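Local atomic coordinates of prolyl 4-hydroxylase (Phytophthora capsici LT1534, PDB entry 6IUQ), a protein that probably catalyses the 4-hydroxylation of prolyl residues as an Fe(II)- and 2-oxoglutarate-dependent oxygenase with a double-stranded beta-helix core. Residues A[36-41]-A[205-210]; A[188-193]-A[211-216]; A[239-244]-A[263-268]. All blocks are in the same frame, centred on the assembly; numbering follows the deposited sequence.

Overall arrangement
The three contacts follow the polypeptide from the iron-binding core to its outer shell. Contacts 1 and 2 cross along the chain, their centres about 12 Å apart: strand 204-209, next to the edge strand 37-40 of the six-stranded sheet, runs through 210-213 into strand 214-217 of the three-stranded sheet, carrying the chain from the major sheet to the iron ligand H215. Both sheets belong to the double-stranded beta-helix core, and F208 of contact 1 packs on H215. Contact 3, later in the chain, joins the loops before and after helix 254-262. Its centre lies about 14 Å from that of contact 2, which it touches, and about 20 Å from that of contact 1.

Contact 1 (A[36-41]-A[205-210]); sequences GYVVID and VVLFQS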
loop_
_atom_site.group_PDB
_atom_site.type_symbol
_atom_site.label_atom_id
_atom_site.label_comp_id
_atom_site.label_asym_id
_atom_site.label_seq_id
_atom_site.Cartn_x
_atom_site.Cartn_y
_atom_site.Cartn_z
ATOM N N GLY A 36 -3.786 -2.807 -10.656
ATOM C CA GLY A 36 -3.056 -1.910 -9.778
ATOM C C GLY A 36 -2.881 -2.486 -8.386
ATOM O O GLY A 36 -2.068 -2.014 -7.606
ATOM N N TYR A 37 -3.641 -3.533 -8.087
ATOM C CA TYR A 37 -3.605 -4.183 -6.795
ATOM C C TYR A 37 -3.987 -5.628 -6.959
ATOM O O TYR A 37 -4.632 -5.993 -7.936
ATOM C CB TYR A 37 -4.582 -3.537 -5.833
ATOM C CG TYR A 37 -6.019 -3.826 -6.224
ATOM C CD1 TYR A 37 -6.655 -3.055 -7.180
ATOM C CD2 TYR A 37 -6.724 -4.876 -5.655
ATOM C CE1 TYR A 37 -7.935 -3.300 -7.549
ATOM C CE2 TYR A 37 -8.029 -5.139 -6.031
ATOM C CZ TYR A 37 -8.624 -4.346 -6.979
ATOM O OH TYR A 37 -9.925 -4.579 -7.363
ATOM N N VAL A 38 -3.672 -6.438 -5.958
ATOM C CA VAL A 38 -4.178 -7.791 -5.921
ATOM C C VAL A 38 -4.204 -8.292 -4.469
ATOM O O VAL A 38 -3.346 -7.923 -3.666
ATOM C CB VAL A 38 -3.334 -8.706 -6.842
ATOM C CG1 VAL A 38 -1.864 -8.739 -6.402
ATOM C CG2 VAL A 38 -3.941 -10.102 -6.933
ATOM N N VAL A 39 -5.227 -9.083 -4.131
ATOM C CA VAL A 39 -5.423 -9.614 -2.790
ATOM C C VAL A 39 -5.171 -11.128 -2.762
ATOM O O VAL A 39 -5.652 -11.851 -3.625
ATOM C CB VAL A 39 -6.843 -9.339 -2.290
ATOM C CG1 VAL A 39 -7.056 -9.992 -0.914
ATOM C CG2 VAL A 39 -7.121 -7.818 -2.253
ATOM N N ILE A 40 -4.396 -11.600 -1.788
ATOM C CA ILE A 40 -4.098 -13.022 -1.659
ATOM C C ILE A 40 -4.453 -13.533 -0.264
ATOM O O ILE A 40 -3.810 -13.157 0.720
ATOM C CB ILE A 40 -2.618 -13.327 -1.912
ATOM C CG1 ILE A 40 -2.058 -12.444 -3.025
ATOM C CG2 ILE A 40 -2.420 -14.816 -2.233
ATOM C CD1 ILE A 40 -0.625 -12.765 -3.355
ATOM N N ASP A 41 -5.473 -14.380 -0.182
ATOM C CA ASP A 41 -5.903 -14.931 1.090
ATOM C C ASP A 41 -5.087 -16.161 1.442
ATOM O O ASP A 41 -4.633 -16.883 0.553
ATOM C CB ASP A 41 -7.390 -15.276 1.052
ATOM C CG ASP A 41 -8.275 -14.036 1.134
ATOM O OD1 ASP A 41 -8.075 -13.213 2.054
ATOM O OD2 ASP A 41 -9.158 -13.884 0.273
ATOM N N VAL A 205 -2.644 -11.098 2.200
ATOM C CA VAL A 205 -1.625 -10.261 1.585
ATOM C C VAL A 205 -2.255 -9.338 0.532
ATOM O O VAL A 205 -3.018 -9.798 -0.326
ATOM C CB VAL A 205 -0.497 -11.124 0.924
ATOM C CG1 VAL A 205 0.347 -10.294 -0.010
ATOM C CG2 VAL A 205 0.374 -11.759 1.979
ATOM N N VAL A 206 -1.959 -8.041 0.609
ATOM C CA VAL A 206 -2.333 -7.112 -0.460
ATOM C C VAL A 206 -1.061 -6.587 -1.119
ATOM O O VAL A 206 -0.128 -6.178 -0.432
ATOM C CB VAL A 206 -3.170 -5.927 0.049
ATOM C CG1 VAL A 206 -3.667 -5.080 -1.138
ATOM C CG2 VAL A 206 -4.348 -6.403 0.875
ATOM N N LEU A 207 -1.006 -6.657 -2.443
ATOM C CA LEU A 207 0.063 -6.044 -3.209
ATOM C C LEU A 207 -0.585 -4.950 -3.989
ATOM O O LEU A 207 -1.674 -5.167 -4.542
ATOM C CB LEU A 207 0.738 -7.012 -4.177
ATOM C CG LEU A 207 1.247 -8.351 -3.650
ATOM C CD1 LEU A 207 1.861 -9.135 -4.774
ATOM C CD2 LEU A 207 2.244 -8.155 -2.521
ATOM N N PHE A 208 0.053 -3.780 -4.026
ATOM C CA PHE A 208 -0.393 -2.746 -4.933
ATOM C C PHE A 208 0.750 -1.831 -5.413
ATOM O O PHE A 208 1.871 -1.904 -4.926
ATOM C CB PHE A 208 -1.557 -1.959 -4.298
ATOM C CG PHE A 208 -1.247 -1.244 -3.000
ATOM C CD1 PHE A 208 -0.596 -0.012 -2.998
ATOM C CD2 PHE A 208 -1.744 -1.721 -1.797
ATOM C CE1 PHE A 208 -0.366 0.684 -1.797
ATOM C CE2 PHE A 208 -1.518 -1.028 -0.600
ATOM C CZ PHE A 208 -0.833 0.193 -0.608
ATOM N N GLN A 209 0.459 -1.011 -6.412
ATOM C CA GLN A 209 1.455 -0.116 -6.999
ATOM C C GLN A 209 1.743 1.060 -6.070
ATOM O O GLN A 209 0.854 1.840 -5.775
ATOM C CB GLN A 209 0.964 0.399 -8.352
ATOM C CG GLN A 209 0.465 -0.715 -9.294
ATOM C CD GLN A 209 1.615 -1.429 -10.007
ATOM O OE1 GLN A 209 2.772 -0.993 -9.940
ATOM N NE2 GLN A 209 1.308 -2.545 -10.667
ATOM N N SER A 210 2.975 1.197 -5.603
ATOM C CA SER A 210 3.288 2.302 -4.712
ATOM C C SER A 210 3.120 3.664 -5.416
ATOM O O SER A 210 2.655 4.622 -4.786
ATOM C CB SER A 210 4.696 2.152 -4.143
ATOM O OG SER A 210 4.865 0.840 -3.580
#
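The F208 ring receives V206 CG1 at its edge, in plane; F208 CB, at the root of the ring, meets Y37 CB at 3.7 Å. In both residues CG sits in the crowded position between backbone N and carbonyl carbon, and both rings lead away from the partner strand: Y37 toward V196 and P190, F208 toward H215 and D158. V39 shares this face, its CG2 4.4 Å from V206 CG2. On the other face V38 and L207 lie side by side, CG1 against CB at 3.8 Å, with I40 beside V205; helix 26-35 packs on V38 and I40.

Strands 37-40 and 205-209 pair antiparallel. V38 and L207 exchange two backbone hydrogen bonds, as do I40 and V205; V205 N to I40 O is almost straight (177°). A fifth hydrogen bond joins Q209 N to G36 O (3.0 Å), and Q209 CG folds back to 3.3 Å from the same G36 O. G36, the first residue past helix 26-35, has positive phi (103°) as the chain enters the strand.

These five bonds satisfy the facing N-H and C=O groups, so apolar side chains can pack on both faces, and the F208 side chain comes to about 5 Å from the iron.

Contact 2 (A[188-193]-A[211-216]); sequences LFPFLQ and DWMLHR. With FE2 (Fe (II) ion), chain C.
Metal coordination dominates the chemistry here. H215 NE2 binds the iron at 2.3 Å, and H156 and D158 complete the protein ligands, the facial triad of 2-oxoglutarate oxygenases. The ring stands with CG in the crowded position between backbone N and carbonyl carbon (chi1 62°), and its rotation is fixed from behind: ND1 donates to M213 O at 3.1 Å, nearly straight at 168°, the acceptor lying in the imidazole plane.

Backbone bonding holds the segments together at F189 N, which donates to L214 O (2.8 Å) from above the carbonyl plane. At the same pair of residues a water links F189 O to L214 N; further on a second links F191 N to W212 O.

Apolar side chains meet on both faces. L188 CD2 comes to 4.0 Å from H215 CB, while the selenium of M213, a selenomethionine bent at its second and third torsions, lies 4.1 Å from L188 CB and 4.2 Å from P190 CD. F189 CD2 meets L214 CD2 obliquely.

A ring-guanidinium contact joins F189 to R216. F189 CZ lies over one guanidinium face, toward its rim and 3.9 Å from R216 NE, the two planes 71° apart, and NE lies at the edge of the F189 ring, near its plane. R216 NH2 is held by Q187, and NH1 by S282.

With ND1 donating to a carbonyl, the imidazole is left with NE2 as its ligating nitrogen, and that bond would probably make NE2 a stronger donor to the metal; the backbone carbonyl of M213 is a second-shell group that orients H215.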
loop_
_atom_site.group_PDB
_atom_site.type_symbol
_atom_site.label_atom_id
_atom_site.label_comp_id
_atom_site.label_asym_id
_atom_site.label_seq_id
_atom_site.Cartn_x
_atom_site.Cartn_y
_atom_site.Cartn_z
ATOM N N LEU A 188 -8.859 1.136 -1.301
ATOM C CA LEU A 188 -8.106 1.416 -2.507
ATOM C C LEU A 188 -8.963 2.228 -3.450
ATOM O O LEU A 188 -10.178 2.029 -3.507
ATOM C CB LEU A 188 -7.667 0.117 -3.201
ATOM C CG LEU A 188 -6.997 -0.954 -2.333
ATOM C CD1 LEU A 188 -6.850 -2.260 -3.120
ATOM C CD2 LEU A 188 -5.650 -0.486 -1.817
ATOM N N PHE A 189 -8.328 3.135 -4.193
ATOM C CA PHE A 189 -9.033 3.922 -5.201
ATOM C C PHE A 189 -8.384 3.768 -6.570
ATOM O O PHE A 189 -7.677 4.670 -7.017
ATOM C CB PHE A 189 -9.055 5.415 -4.830
ATOM C CG PHE A 189 -9.778 5.723 -3.555
ATOM C CD1 PHE A 189 -11.163 5.807 -3.527
ATOM C CD2 PHE A 189 -9.072 5.953 -2.378
ATOM C CE1 PHE A 189 -11.851 6.113 -2.334
ATOM C CE2 PHE A 189 -9.747 6.260 -1.180
ATOM C CZ PHE A 189 -11.144 6.332 -1.164
ATOM N N PRO A 190 -8.596 2.621 -7.228
ATOM C CA PRO A 190 -8.126 2.513 -8.618
ATOM C C PRO A 190 -8.699 3.705 -9.393
ATOM O O PRO A 190 -9.913 3.927 -9.319
ATOM C CB PRO A 190 -8.707 1.172 -9.104
ATOM C CG PRO A 190 -9.099 0.444 -7.863
ATOM C CD PRO A 190 -9.395 1.458 -6.803
ATOM N N PHE A 191 -7.848 4.468 -10.075
ATOM C CA PHE A 191 -8.185 5.843 -10.445
ATOM C C PHE A 191 -9.441 5.893 -11.323
ATOM O O PHE A 191 -9.499 5.257 -12.382
ATOM C CB PHE A 191 -6.984 6.510 -11.150
ATOM C CG PHE A 191 -6.974 8.033 -11.076
ATOM C CD1 PHE A 191 -6.840 8.684 -9.863
ATOM C CD2 PHE A 191 -7.068 8.797 -12.222
ATOM C CE1 PHE A 191 -6.812 10.065 -9.793
ATOM C CE2 PHE A 191 -7.049 10.194 -12.157
ATOM C CZ PHE A 191 -6.920 10.819 -10.946
ATOM N N LEU A 192 -10.440 6.642 -10.846
ATOM C CA LEU A 192 -11.747 6.829 -11.502
ATOM C C LEU A 192 -12.650 5.584 -11.488
ATOM O O LEU A 192 -13.702 5.607 -12.094
ATOM C CB LEU A 192 -11.576 7.300 -12.957
ATOM C CG LEU A 192 -10.626 8.470 -13.243
ATOM C CD1 LEU A 192 -10.705 8.806 -14.712
ATOM C CD2 LEU A 192 -10.945 9.706 -12.371
ATOM N N GLN A 193 -12.258 4.513 -10.800
ATOM C CA GLN A 193 -13.106 3.319 -10.703
ATOM C C GLN A 193 -13.863 3.335 -9.401
ATOM O O GLN A 193 -13.724 4.254 -8.614
ATOM C CB GLN A 193 -12.287 2.024 -10.766
ATOM C CG GLN A 193 -11.321 1.911 -11.931
ATOM C CD GLN A 193 -11.962 2.263 -13.247
ATOM O OE1 GLN A 193 -11.405 3.042 -14.012
ATOM N NE2 GLN A 193 -13.139 1.705 -13.519
ATOM N N ASP A 211 3.456 3.752 -6.711
ATOM C CA ASP A 211 3.415 5.049 -7.396
ATOM C C ASP A 211 2.132 5.353 -8.174
ATOM O O ASP A 211 1.983 6.476 -8.663
ATOM C CB ASP A 211 4.604 5.209 -8.339
ATOM C CG ASP A 211 4.799 4.021 -9.238
ATOM O OD1 ASP A 211 4.171 2.963 -8.992
ATOM O OD2 ASP A 211 5.595 4.141 -10.187
ATOM N N TRP A 212 1.197 4.417 -8.297
ATOM C CA TRP A 212 -0.092 4.818 -8.868
ATOM C C TRP A 212 -1.334 4.168 -8.286
ATOM O O TRP A 212 -2.335 4.043 -8.986
ATOM C CB TRP A 212 -0.112 4.617 -10.390
ATOM C CG TRP A 212 0.317 3.310 -10.996
ATOM C CD1 TRP A 212 1.594 2.962 -11.375
ATOM C CD2 TRP A 212 -0.527 2.222 -11.407
ATOM N NE1 TRP A 212 1.592 1.718 -11.954
ATOM C CE2 TRP A 212 0.310 1.239 -11.988
ATOM C CE3 TRP A 212 -1.900 1.969 -11.311
ATOM C CZ2 TRP A 212 -0.185 0.027 -12.494
ATOM C CZ3 TRP A 212 -2.394 0.769 -11.821
ATOM C CH2 TRP A 212 -1.534 -0.192 -12.405
HETATM N N MSE A 213 -1.291 3.776 -7.014
HETATM C CA MSE A 213 -2.496 3.327 -6.330
HETATM C C MSE A 213 -2.852 4.208 -5.128
HETATM O O MSE A 213 -2.244 4.109 -4.059
HETATM C CB MSE A 213 -2.349 1.871 -5.881
HETATM C CG MSE A 213 -3.549 1.337 -5.149
HETATM SE SE MSE A 213 -5.215 1.470 -6.203
HETATM C CE MSE A 213 -4.676 0.490 -7.799
ATOM N N LEU A 214 -3.858 5.053 -5.304
ATOM C CA LEU A 214 -4.341 5.910 -4.222
ATOM C C LEU A 214 -5.018 5.042 -3.165
ATOM O O LEU A 214 -5.736 4.088 -3.502
ATOM C CB LEU A 214 -5.310 6.986 -4.762
ATOM C CG LEU A 214 -5.871 7.971 -3.726
ATOM C CD1 LEU A 214 -4.791 8.920 -3.228
ATOM C CD2 LEU A 214 -7.072 8.746 -4.260
ATOM N N HIS A 215 -4.779 5.331 -1.889
ATOM C CA HIS A 215 -5.421 4.545 -0.824
ATOM C C HIS A 215 -5.455 5.305 0.484
ATOM O O HIS A 215 -4.855 6.364 0.616
ATOM C CB HIS A 215 -4.711 3.199 -0.608
ATOM C CG HIS A 215 -3.283 3.329 -0.173
ATOM N ND1 HIS A 215 -2.271 3.674 -1.040
ATOM C CD2 HIS A 215 -2.704 3.172 1.041
ATOM C CE1 HIS A 215 -1.124 3.705 -0.385
ATOM N NE2 HIS A 215 -1.359 3.419 0.888
ATOM N N ARG A 216 -6.200 4.761 1.434
ATOM C CA ARG A 216 -6.191 5.232 2.804
ATOM C C ARG A 216 -6.550 4.052 3.676
ATOM O O ARG A 216 -7.089 3.035 3.201
ATOM C CB ARG A 216 -7.186 6.388 3.018
ATOM C CG ARG A 216 -8.666 5.967 2.906
ATOM C CD ARG A 216 -9.617 7.151 3.059
ATOM N NE ARG A 216 -10.998 6.813 2.659
ATOM C CZ ARG A 216 -11.982 7.702 2.491
ATOM N NH1 ARG A 216 -11.768 9.010 2.684
ATOM N NH2 ARG A 216 -13.184 7.286 2.128
HETATM FE FE FE2 C . 0.116 3.681 2.665
HETATM O O HOH W 1 -5.126 5.144 -7.613
HETATM O O HOH W 2 -5.058 3.511 -10.470
#

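Contact 3 (A[239-244]-A[263-268]); sequences PEDAQL and RSPVQR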
loop_
_atom_site.group_PDB
_atom_site.type_symbol
_atom_site.label_atom_id
_atom_site.label_comp_id
_atom_site.label_asym_id
_atom_site.label_seq_id
_atom_site.Cartn_x
_atom_site.Cartn_y
_atom_site.Cartn_z
ATOM N N PRO A 239 10.751 10.733 -16.020
ATOM C CA PRO A 239 10.132 11.829 -16.786
ATOM C C PRO A 239 8.836 11.427 -17.506
ATOM O O PRO A 239 7.869 12.199 -17.458
ATOM C CB PRO A 239 11.220 12.203 -17.804
ATOM C CG PRO A 239 12.503 11.832 -17.122
ATOM C CD PRO A 239 12.177 10.566 -16.358
ATOM N N GLU A 240 8.801 10.256 -18.143
ATOM C CA GLU A 240 7.591 9.850 -18.854
ATOM C C GLU A 240 6.445 9.549 -17.888
ATOM O O GLU A 240 5.282 9.494 -18.296
ATOM C CB GLU A 240 7.840 8.630 -19.742
ATOM C CG GLU A 240 8.263 7.385 -18.997
ATOM C CD GLU A 240 9.768 7.174 -19.046
ATOM O OE1 GLU A 240 10.199 6.006 -19.208
ATOM O OE2 GLU A 240 10.514 8.177 -18.937
ATOM N N ASP A 241 6.765 9.359 -16.612
ATOM C CA ASP A 241 5.729 9.189 -15.598
ATOM C C ASP A 241 5.112 10.525 -15.215
ATOM O O ASP A 241 4.078 10.556 -14.555
ATOM C CB ASP A 241 6.289 8.504 -14.337
ATOM C CG ASP A 241 6.614 7.047 -14.568
ATOM O OD1 ASP A 241 6.030 6.454 -15.506
ATOM O OD2 ASP A 241 7.453 6.497 -13.814
ATOM N N ALA A 242 5.744 11.627 -15.607
ATOM C CA ALA A 242 5.233 12.948 -15.226
ATOM C C ALA A 242 4.564 13.672 -16.394
ATOM O O ALA A 242 4.542 14.908 -16.453
ATOM C CB ALA A 242 6.344 13.802 -14.658
ATOM N N GLN A 243 4.012 12.904 -17.320
ATOM C CA GLN A 243 3.317 13.490 -18.450
ATOM C C GLN A 243 2.203 12.580 -18.938
ATOM O O GLN A 243 2.191 11.384 -18.652
ATOM C CB GLN A 243 4.296 13.770 -19.592
ATOM C CG GLN A 243 4.858 12.512 -20.187
ATOM C CD GLN A 243 5.917 12.768 -21.250
ATOM O OE1 GLN A 243 6.663 13.751 -21.188
ATOM N NE2 GLN A 243 5.996 11.865 -22.226
ATOM N N LEU A 244 1.275 13.164 -19.681
ATOM C CA LEU A 244 0.164 12.449 -20.282
ATOM C C LEU A 244 0.205 12.610 -21.798
ATOM O O LEU A 244 0.511 13.691 -22.286
ATOM C CB LEU A 244 -1.164 12.999 -19.759
ATOM C CG LEU A 244 -1.874 12.292 -18.631
ATOM C CD1 LEU A 244 -3.219 12.951 -18.419
ATOM C CD2 LEU A 244 -2.019 10.805 -18.973
ATOM N N ARG A 263 -3.336 3.954 -14.954
ATOM C CA ARG A 263 -2.132 3.172 -14.664
ATOM C C ARG A 263 -0.869 4.006 -14.677
ATOM O O ARG A 263 0.234 3.474 -14.744
ATOM C CB ARG A 263 -1.976 2.032 -15.674
ATOM C CG ARG A 263 -3.158 1.085 -15.711
ATOM C CD ARG A 263 -2.934 -0.052 -16.677
ATOM N NE ARG A 263 -1.796 -0.862 -16.268
ATOM C CZ ARG A 263 -0.619 -0.845 -16.882
ATOM N NH1 ARG A 263 -0.451 -0.080 -17.948
ATOM N NH2 ARG A 263 0.377 -1.603 -16.441
ATOM N N SER A 264 -1.031 5.319 -14.619
ATOM C CA SER A 264 0.107 6.218 -14.706
ATOM C C SER A 264 0.267 7.008 -13.428
ATOM O O SER A 264 -0.725 7.491 -12.890
ATOM C CB SER A 264 -0.064 7.176 -15.886
ATOM O OG SER A 264 0.860 8.235 -15.786
ATOM N N PRO A 265 1.514 7.147 -12.938
ATOM C CA PRO A 265 1.809 7.942 -11.742
ATOM C C PRO A 265 1.481 9.425 -11.893
ATOM O O PRO A 265 1.440 10.136 -10.889
ATOM C CB PRO A 265 3.314 7.746 -11.551
ATOM C CG PRO A 265 3.609 6.426 -12.238
ATOM C CD PRO A 265 2.693 6.410 -13.412
ATOM N N VAL A 266 1.228 9.887 -13.112
ATOM C CA VAL A 266 0.918 11.293 -13.324
ATOM C C VAL A 266 -0.407 11.641 -12.626
ATOM O O VAL A 266 -0.673 12.804 -12.307
ATOM C CB VAL A 266 0.874 11.650 -14.851
ATOM C CG1 VAL A 266 -0.416 11.166 -15.509
ATOM C CG2 VAL A 266 1.053 13.153 -15.062
ATOM N N GLN A 267 -1.207 10.622 -12.329
ATOM C CA GLN A 267 -2.472 10.836 -11.633
ATOM C C GLN A 267 -2.297 11.505 -10.269
ATOM O O GLN A 267 -3.225 12.141 -9.772
ATOM C CB GLN A 267 -3.221 9.508 -11.454
ATOM C CG GLN A 267 -2.618 8.543 -10.429
ATOM C CD GLN A 267 -3.383 7.221 -10.388
ATOM O OE1 GLN A 267 -4.025 6.887 -9.377
ATOM N NE2 GLN A 267 -3.339 6.469 -11.500
ATOM N N ARG A 268 -1.115 11.352 -9.672
ATOM C CA ARG A 268 -0.803 11.947 -8.368
ATOM C C ARG A 268 -0.910 13.483 -8.380
ATOM O O ARG A 268 -1.114 14.119 -7.332
ATOM C CB ARG A 268 0.604 11.512 -7.916
ATOM C CG ARG A 268 0.758 9.995 -7.830
ATOM C CD ARG A 268 2.176 9.550 -7.515
ATOM N NE ARG A 268 3.088 9.858 -8.600
ATOM C CZ ARG A 268 4.396 9.607 -8.574
ATOM N NH1 ARG A 268 4.963 9.041 -7.513
ATOM N NH2 ARG A 268 5.141 9.935 -9.609
HETATM O O HOH W 3 4.634 11.545 -11.954
HETATM O O HOH W 4 2.277 8.377 -18.144
#
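Van der Waals contacts carry this meeting of two loops, and V266 is central to them. With its CG1 in the crowded position between backbone N and carbonyl carbon (chi1 77°), V266 turns that methyl to L244 CG at 3.6 Å, the two side chains crossing at about a right angle. Its CG2, anti to the backbone N, rests on the peptide between A242 and Q243, 3.7 Å from Q243 N. Beside it D241 lies obliquely across the P265 ring, its carboxylate carbon CG 3.9 Å from P265 CG.

Water supplies the polar links across the interface. One molecule donates to D241 O at 2.8 Å and accepts from R268 NH2, lying in the guanidinium plane at its edge; a second donates to Q243 O and bonds S264 OG at 2.8 Å.

The remaining hydrogen bonds shape each segment from within. S264 OG, anti to its own backbone N, accepts from V266 N at 165°, forming an ST turn at the start of the 3-10 segment. S264 O then receives both Q267 N and Q267 NE2, and P265 O receives R268 N and, at 2.8 Å, R268 NE, so two carbonyls are each gripped twice and the arginine is folded back over the turn.

Segment 239-244 comes after strand 224-232 and before helix 254-262, whereas 263-268 leaves that helix and leads to helix 271-274. L261 of helix 254-262 touches both L244 and V266, and P265 packs against D211 in the loop preceding strand 214-217.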